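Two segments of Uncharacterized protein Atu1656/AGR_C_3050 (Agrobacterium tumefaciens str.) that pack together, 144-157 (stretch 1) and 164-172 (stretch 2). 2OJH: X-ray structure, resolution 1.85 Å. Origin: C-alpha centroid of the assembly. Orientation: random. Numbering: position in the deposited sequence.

Stretch 1 (144-157) TYCGIRDQVFDIYS
Stretch 2 (164-172) VETRLTHGE

The most unusual feature of this contact is the carboxylate of Asp154, which gathers the end of stretch 2 around itself. Its CA-to-CB bond points toward stretch 2 (chi1 -80°, m). Asp154 OD1 accepts from Thr169 OG1 at 2.7 Å and from Gly171 N at 2.8 Å. Asp154 OD2 forms a salt bridge with Arg167 NH2 at 2.9 Å, and a weak hydrogen bond from Arg167 NE reaches Asp154 OD2 at 3.1 Å. The Arg167 side chain is nearly extended, with chi1 to chi3 all t, and meets Asp154 OD2 at its guanidinium edge.

Stretch 1 is a hairpin. Strands 144-149 and 152-157 are joined by a type I' turn from Arg149 to Val152. Asp150 (phi/psi 44/50) and Gln151 (68/19) occupy its corners. Tyr145 pairs with Tyr156, Gly147 with Asp154 and Arg149 with Val152, through backbone hydrogen bonds. Tyr145 N donates to Tyr156 O at 3.0 Å and Tyr156 N to Tyr145 O at 2.9 Å.

Strand 165-167 runs antiparallel to strand 152-157, at 144°, with a closest axis approach of 4.7 Å. Ser157 and Thr166 form a hydrogen-bonded pair, CA to CA 5.2 Å. Ser157 N donates to Thr166 O, and Thr166 N to Ser157 O, each at 2.8 Å. Tyr156 and Arg167 form the non-hydrogen-bonded pair, with CA atoms 4.5 Å apart. Their side chains share one face; those of Ser157 and Thr166 lie on the other. Tyr156 (chi1 -71°, m; chi2 -92°) brings CE1 to 3.5 Å from Arg167 CG.

Beyond the strand, Leu168 turns to phi/psi -103/-24. Leu168 N still donates to Ile155 O at 2.7 Å, and Thr169 N adds a weak hydrogen bond to Ile155 O at 3.4 Å. Thr169 (chi1 62°, p) then uses its hydroxyl in place of a backbone acceptor: Ile155 N donates to Thr169 OG1 at 3.0 Å, nearly straight at 171°. The same OG1 donates to Asp154, so it links two successive residues of stretch 1. Ile155 CG2 lies 4.1 Å from Leu168 CD1, an apolar contact. Gly171 has positive phi (76/17), and its CA packs 3.7 Å from Val152 CG1. An ideal CB on Gly171 would lie a tight 3.3 Å from Val152 CG1.

Glu165 (chi1 and chi2 t, chi3 84°) reaches back to the first strand of the hairpin. Glu165 OE2 accepts from Tyr145 OH at 2.6 Å and forms a salt bridge with Arg149 NH2 at 3.1 Å. A water accepts from Arg149 NE at 2.9 Å and donates to Glu165 OE1 at 2.4 Å.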

ATOM      1  N   THR A 144       1.571 -10.456   2.425  1.00 38.11           N
ATOM      2  CA  THR A 144       0.292 -10.360   3.088  1.00 37.55           C
ATOM      3  C   THR A 144      -0.691  -9.624   2.176  1.00 38.13           C
ATOM      4  O   THR A 144      -0.271  -8.830   1.306  1.00 37.53           O
ATOM      5  CB  THR A 144       0.455  -9.682   4.463  1.00 38.57           C
ATOM      6  OG1 THR A 144      -0.785  -9.713   5.179  1.00 38.36           O
ATOM      7  CG2 THR A 144       0.926  -8.226   4.308  1.00 37.28           C
ATOM      8  N   TYR A 145      -1.993  -9.844   2.383  1.00 38.08           N
ATOM      9  CA  TYR A 145      -3.001  -9.304   1.466  1.00 37.87           C
ATOM     10  C   TYR A 145      -4.388  -9.280   2.045  1.00 37.59           C
ATOM     11  O   TYR A 145      -4.670  -9.916   3.087  1.00 38.08           O
ATOM     12  CB  TYR A 145      -3.013 -10.089   0.142  1.00 37.51           C
ATOM     13  CG  TYR A 145      -3.230 -11.600   0.218  1.00 38.75           C
ATOM     14  CD1 TYR A 145      -2.190 -12.464   0.596  1.00 36.69           C
ATOM     15  CD2 TYR A 145      -4.444 -12.170  -0.167  1.00 37.96           C
ATOM     16  CE1 TYR A 145      -2.385 -13.837   0.656  1.00 38.78           C
ATOM     17  CE2 TYR A 145      -4.640 -13.540  -0.131  1.00 37.58           C
ATOM     18  CZ  TYR A 145      -3.598 -14.378   0.283  1.00 38.58           C
ATOM     19  OH  TYR A 145      -3.763 -15.755   0.299  1.00 38.88           O
ATOM     20  N   CYS A 146      -5.276  -8.544   1.383  1.00 38.28           N
ATOM     21  CA  CYS A 146      -6.688  -8.534   1.788  1.00 36.92           C
ATOM     22  C   CYS A 146      -7.331  -9.554   0.860  1.00 37.91           C
ATOM     23  O   CYS A 146      -7.089  -9.520  -0.365  1.00 36.73           O
ATOM     24  CB  CYS A 146      -7.329  -7.166   1.578  1.00 37.47           C
ATOM     25  SG  CYS A 146      -9.122  -7.167   1.962  1.00 39.45           S
ATOM     26  N   GLY A 147      -8.045 -10.525   1.441  1.00 37.42           N
ATOM     27  CA  GLY A 147      -8.813 -11.480   0.671  1.00 36.16           C
ATOM     28  C   GLY A 147     -10.274 -11.307   0.994  1.00 38.09           C
ATOM     29  O   GLY A 147     -10.642 -11.230   2.179  1.00 36.82           O
ATOM     30  N   ILE A 148     -11.121 -11.237  -0.035  1.00 37.70           N
ATOM     31  CA  ILE A 148     -12.564 -11.190   0.220  1.00 37.86           C
ATOM     32  C   ILE A 148     -13.129 -12.557  -0.118  1.00 38.37           C
ATOM     33  O   ILE A 148     -12.874 -13.084  -1.214  1.00 38.85           O
ATOM     34  CB  ILE A 148     -13.302 -10.062  -0.556  1.00 37.18           C
ATOM     35  CG1 ILE A 148     -12.621  -8.719  -0.323  1.00 36.50           C
ATOM     36  CG2 ILE A 148     -14.775  -9.944  -0.104  1.00 38.65           C
ATOM     37  CD1 ILE A 148     -12.993  -7.684  -1.383  1.00 37.80           C
ATOM     38  N   ARG A 149     -13.821 -13.152   0.854  1.00 38.54           N
ATOM     39  CA  ARG A 149     -14.401 -14.483   0.699  1.00 39.11           C
ATOM     40  C   ARG A 149     -15.846 -14.424   1.134  1.00 40.34           C
ATOM     41  O   ARG A 149     -16.142 -14.223   2.312  1.00 39.10           O
ATOM     42  CB  ARG A 149     -13.635 -15.494   1.541  1.00 39.67           C
ATOM     43  CG  ARG A 149     -12.103 -15.421   1.385  1.00 39.55           C
ATOM     44  CD  ARG A 149     -11.604 -16.024   0.067  1.00 39.81           C
ATOM     45  NE  ARG A 149     -10.147 -15.937  -0.002  1.00 40.69           N
ATOM     46  CZ  ARG A 149      -9.469 -15.005  -0.682  1.00 42.60           C
ATOM     47  NH1 ARG A 149     -10.108 -14.078  -1.384  1.00 41.41           N
ATOM     48  NH2 ARG A 149      -8.146 -15.004  -0.677  1.00 39.20           N
ATOM     49  N   ASP A 150     -16.746 -14.563   0.160  1.00 41.27           N
ATOM     50  CA  ASP A 150     -18.181 -14.362   0.388  1.00 41.74           C
ATOM     51  C   ASP A 150     -18.447 -13.108   1.220  1.00 40.86           C
ATOM     52  O   ASP A 150     -19.165 -13.180   2.211  1.00 40.30           O
ATOM     53  CB  ASP A 150     -18.785 -15.596   1.063  1.00 42.70           C
ATOM     54  CG  ASP A 150     -18.611 -16.859   0.219  1.00 45.73           C
ATOM     55  OD1 ASP A 150     -18.913 -16.786  -0.992  1.00 48.32           O
ATOM     56  OD2 ASP A 150     -18.168 -17.898   0.758  1.00 47.54           O
ATOM     57  N   GLN A 151     -17.846 -11.983   0.815  1.00 40.23           N
ATOM     58  CA  GLN A 151     -18.066 -10.675   1.452  1.00 40.56           C
ATOM     59  C   GLN A 151     -17.520 -10.581   2.881  1.00 39.50           C
ATOM     60  O   GLN A 151     -17.932  -9.718   3.659  1.00 39.75           O
ATOM     61  CB  GLN A 151     -19.559 -10.297   1.403  1.00 40.64           C
ATOM     62  CG  GLN A 151     -20.045  -9.959  -0.008  1.00 44.07           C
ATOM     63  CD  GLN A 151     -19.205  -8.878  -0.643  1.00 47.60           C
ATOM     64  OE1 GLN A 151     -19.062  -7.781  -0.088  1.00 52.19           O
ATOM     65  NE2 GLN A 151     -18.609  -9.185  -1.795  1.00 50.17           N
ATOM     66  N   VAL A 152     -16.600 -11.480   3.219  1.00 37.60           N
ATOM     67  CA  VAL A 152     -15.831 -11.395   4.456  1.00 37.44           C
ATOM     68  C   VAL A 152     -14.417 -10.926   4.051  1.00 36.90           C
ATOM     69  O   VAL A 152     -13.739 -11.585   3.244  1.00 38.43           O
ATOM     70  CB  VAL A 152     -15.749 -12.758   5.190  1.00 36.52           C
ATOM     71  CG1 VAL A 152     -14.992 -12.625   6.497  1.00 36.67           C
ATOM     72  CG2 VAL A 152     -17.154 -13.352   5.408  1.00 36.99           C
ATOM     73  N   PHE A 153     -14.001  -9.788   4.607  1.00 36.81           N
ATOM     74  CA  PHE A 153     -12.764  -9.107   4.261  1.00 37.27           C
ATOM     75  C   PHE A 153     -11.724  -9.474   5.319  1.00 37.09           C
ATOM     76  O   PHE A 153     -11.829  -9.021   6.463  1.00 35.60           O
ATOM     77  CB  PHE A 153     -12.951  -7.578   4.314  1.00 37.96           C
ATOM     78  CG  PHE A 153     -13.862  -7.019   3.256  1.00 38.68           C
ATOM     79  CD1 PHE A 153     -15.222  -7.333   3.239  1.00 37.94           C
ATOM     80  CD2 PHE A 153     -13.372  -6.122   2.320  1.00 41.41           C
ATOM     81  CE1 PHE A 153     -16.072  -6.786   2.277  1.00 41.73           C
ATOM     82  CE2 PHE A 153     -14.229  -5.543   1.365  1.00 40.08           C
ATOM     83  CZ  PHE A 153     -15.559  -5.896   1.322  1.00 39.45           C
ATOM     84  N   ASP A 154     -10.731 -10.289   4.957  1.00 35.79           N
ATOM     85  CA  ASP A 154      -9.737 -10.687   5.949  1.00 36.04           C
ATOM     86  C   ASP A 154      -8.307 -10.482   5.521  1.00 36.72           C
ATOM     87  O   ASP A 154      -8.001 -10.361   4.308  1.00 36.53           O
ATOM     88  CB  ASP A 154      -9.898 -12.167   6.339  1.00 37.20           C
ATOM     89  CG  ASP A 154     -11.016 -12.388   7.337  1.00 36.84           C
ATOM     90  OD1 ASP A 154     -11.106 -11.643   8.352  1.00 38.43           O
ATOM     91  OD2 ASP A 154     -11.810 -13.316   7.086  1.00 36.57           O
ATOM     92  N   ILE A 155      -7.430 -10.516   6.527  1.00 36.34           N
ATOM     93  CA  ILE A 155      -5.997 -10.463   6.308  1.00 36.33           C
ATOM     94  C   ILE A 155      -5.503 -11.875   6.134  1.00 36.66           C
ATOM     95  O   ILE A 155      -5.825 -12.763   6.942  1.00 36.89           O
ATOM     96  CB  ILE A 155      -5.285  -9.792   7.519  1.00 36.05           C
ATOM     97  CG1 ILE A 155      -5.943  -8.420   7.851  1.00 36.61           C
ATOM     98  CG2 ILE A 155      -3.760  -9.696   7.289  1.00 36.09           C
ATOM     99  CD1 ILE A 155      -6.021  -7.412   6.674  1.00 37.37           C
ATOM    100  N   TYR A 156      -4.729 -12.083   5.072  1.00 36.40           N
ATOM    101  CA  TYR A 156      -4.149 -13.388   4.772  1.00 36.72           C
ATOM    102  C   TYR A 156      -2.662 -13.188   4.587  1.00 36.93           C
ATOM    103  O   TYR A 156      -2.202 -12.068   4.314  1.00 35.70           O
ATOM    104  CB  TYR A 156      -4.711 -13.964   3.450  1.00 36.92           C
ATOM    105  CG  TYR A 156      -6.135 -14.403   3.550  1.00 36.27           C
ATOM    106  CD1 TYR A 156      -6.453 -15.717   3.876  1.00 36.40           C
ATOM    107  CD2 TYR A 156      -7.182 -13.488   3.372  1.00 36.80           C
ATOM    108  CE1 TYR A 156      -7.791 -16.112   4.034  1.00 38.87           C
ATOM    109  CE2 TYR A 156      -8.510 -13.877   3.530  1.00 36.84           C
ATOM    110  CZ  TYR A 156      -8.800 -15.188   3.859  1.00 36.11           C
ATOM    111  OH  TYR A 156     -10.102 -15.586   3.988  1.00 37.81           O
ATOM    112  N   SER A 157      -1.900 -14.280   4.691  1.00 37.58           N
ATOM    113  CA  SER A 157      -0.534 -14.254   4.239  1.00 37.74           C
ATOM    114  C   SER A 157      -0.272 -15.512   3.418  1.00 38.12           C
ATOM    115  O   SER A 157      -0.999 -16.504   3.535  1.00 38.66           O
ATOM    116  CB  SER A 157       0.432 -14.151   5.423  1.00 37.96           C
ATOM    117  OG  SER A 157       0.335 -15.299   6.238  1.00 38.35           O
ATOM    118  N   VAL A 164       0.935 -21.828   0.140  1.00 42.22           N
ATOM    119  CA  VAL A 164      -0.049 -22.030   1.211  1.00 42.36           C
ATOM    120  C   VAL A 164      -0.612 -20.727   1.751  1.00 42.38           C
ATOM    121  O   VAL A 164       0.138 -19.837   2.160  1.00 42.50           O
ATOM    122  CB  VAL A 164       0.531 -22.872   2.389  1.00 42.63           C
ATOM    123  CG1 VAL A 164      -0.404 -22.822   3.607  1.00 41.57           C
ATOM    124  CG2 VAL A 164       0.776 -24.318   1.960  1.00 43.11           C
ATOM    125  N   GLU A 165      -1.941 -20.636   1.778  1.00 42.19           N
ATOM    126  CA  GLU A 165      -2.641 -19.452   2.248  1.00 42.38           C
ATOM    127  C   GLU A 165      -2.996 -19.588   3.735  1.00 42.07           C
ATOM    128  O   GLU A 165      -3.496 -20.641   4.170  1.00 41.58           O
ATOM    129  CB  GLU A 165      -3.893 -19.254   1.380  1.00 42.93           C
ATOM    130  CG  GLU A 165      -4.899 -18.226   1.839  1.00 43.18           C
ATOM    131  CD  GLU A 165      -6.019 -18.038   0.819  1.00 43.91           C
ATOM    132  OE1 GLU A 165      -6.995 -18.829   0.841  1.00 44.10           O
ATOM    133  OE2 GLU A 165      -5.931 -17.097  -0.016  1.00 44.22           O
ATOM    134  N   THR A 166      -2.719 -18.542   4.506  1.00 40.91           N
ATOM    135  CA  THR A 166      -2.968 -18.526   5.943  1.00 40.61           C
ATOM    136  C   THR A 166      -3.881 -17.358   6.268  1.00 40.03           C
ATOM    137  O   THR A 166      -3.583 -16.216   5.914  1.00 38.68           O
ATOM    138  CB  THR A 166      -1.667 -18.368   6.746  1.00 41.22           C
ATOM    139  OG1 THR A 166      -0.890 -19.559   6.615  1.00 42.12           O
ATOM    140  CG2 THR A 166      -1.945 -18.136   8.237  1.00 41.38           C
ATOM    141  N   ARG A 167      -4.981 -17.658   6.953  1.00 38.68           N
ATOM    142  CA  ARG A 167      -5.960 -16.647   7.320  1.00 38.60           C
ATOM    143  C   ARG A 167      -5.600 -16.065   8.705  1.00 38.41           C
ATOM    144  O   ARG A 167      -5.496 -16.814   9.689  1.00 38.39           O
ATOM    145  CB  ARG A 167      -7.334 -17.311   7.343  1.00 38.67           C
ATOM    146  CG  ARG A 167      -8.473 -16.348   7.458  1.00 39.04           C
ATOM    147  CD  ARG A 167      -9.793 -17.045   7.378  1.00 38.72           C
ATOM    148  NE  ARG A 167     -10.874 -16.145   7.756  1.00 37.64           N
ATOM    149  CZ  ARG A 167     -12.120 -16.524   7.992  1.00 39.10           C
ATOM    150  NH1 ARG A 167     -12.443 -17.810   7.922  1.00 39.50           N
ATOM    151  NH2 ARG A 167     -13.041 -15.620   8.324  1.00 38.16           N
ATOM    152  N   LEU A 168      -5.393 -14.749   8.783  1.00 37.87           N
ATOM    153  CA  LEU A 168      -4.916 -14.117  10.025  1.00 38.12           C
ATOM    154  C   LEU A 168      -5.981 -13.396  10.816  1.00 37.95           C
ATOM    155  O   LEU A 168      -5.820 -13.189  12.017  1.00 38.69           O
ATOM    156  CB  LEU A 168      -3.750 -13.162   9.748  1.00 38.38           C
ATOM    157  CG  LEU A 168      -2.531 -13.882   9.153  1.00 39.21           C
ATOM    158  CD1 LEU A 168      -1.569 -12.873   8.617  1.00 42.19           C
ATOM    159  CD2 LEU A 168      -1.824 -14.791  10.170  1.00 40.93           C
ATOM    160  N   THR A 169      -7.042 -12.979  10.139  1.00 37.55           N
ATOM    161  CA  THR A 169      -8.217 -12.461  10.825  1.00 38.14           C
ATOM    162  C   THR A 169      -9.395 -13.313  10.394  1.00 38.32           C
ATOM    163  O   THR A 169      -9.335 -13.974   9.361  1.00 38.69           O
ATOM    164  CB  THR A 169      -8.470 -10.948  10.576  1.00 37.84           C
ATOM    165  OG1 THR A 169      -8.715 -10.702   9.183  1.00 37.75           O
ATOM    166  CG2 THR A 169      -7.286 -10.114  11.031  1.00 36.74           C
ATOM    167  N   HIS A 170     -10.453 -13.291  11.193  1.00 38.65           N
ATOM    168  CA  HIS A 170     -11.552 -14.205  11.014  1.00 38.82           C
ATOM    169  C   HIS A 170     -12.896 -13.478  11.067  1.00 38.32           C
ATOM    170  O   HIS A 170     -13.782 -13.852  11.816  1.00 38.20           O
ATOM    171  CB  HIS A 170     -11.441 -15.367  12.028  1.00 39.34           C
ATOM    172  CG  HIS A 170     -10.207 -16.199  11.836  1.00 40.05           C
ATOM    173  ND1 HIS A 170      -8.999 -15.882  12.423  1.00 41.71           N
ATOM    174  CD2 HIS A 170      -9.977 -17.290  11.067  1.00 41.34           C
ATOM    175  CE1 HIS A 170      -8.083 -16.756  12.036  1.00 41.55           C
ATOM    176  NE2 HIS A 170      -8.652 -17.623  11.218  1.00 40.27           N
ATOM    177  N   GLY A 171     -13.029 -12.438  10.245  1.00 37.81           N
ATOM    178  CA  GLY A 171     -14.312 -11.768  10.025  1.00 37.08           C
ATOM    179  C   GLY A 171     -14.765 -10.852  11.133  1.00 36.97           C
ATOM    180  O   GLY A 171     -15.946 -10.509  11.204  1.00 36.79           O
ATOM    181  N   GLU A 172     -13.836 -10.467  12.008  1.00 37.07           N
ATOM    182  CA  GLU A 172     -14.091  -9.440  13.009  1.00 37.90           C
ATOM    183  C   GLU A 172     -14.065  -8.104  12.267  1.00 37.58           C
ATOM    184  O   GLU A 172     -13.003  -7.557  12.028  1.00 38.43           O
ATOM    185  CB  GLU A 172     -13.011  -9.444  14.105  1.00 38.36           C
ATOM    186  CG  GLU A 172     -12.841 -10.777  14.854  1.00 38.89           C
ATOM    187  CD  GLU A 172     -11.766 -11.661  14.207  1.00 39.95           C
ATOM    188  OE1 GLU A 172     -11.229 -11.283  13.157  1.00 37.90           O
ATOM    189  OE2 GLU A 172     -11.456 -12.739  14.749  1.00 41.98           O
TER
HETATM  190  O   HOH W   1      -9.367 -18.381   1.243  1.00 38.96           O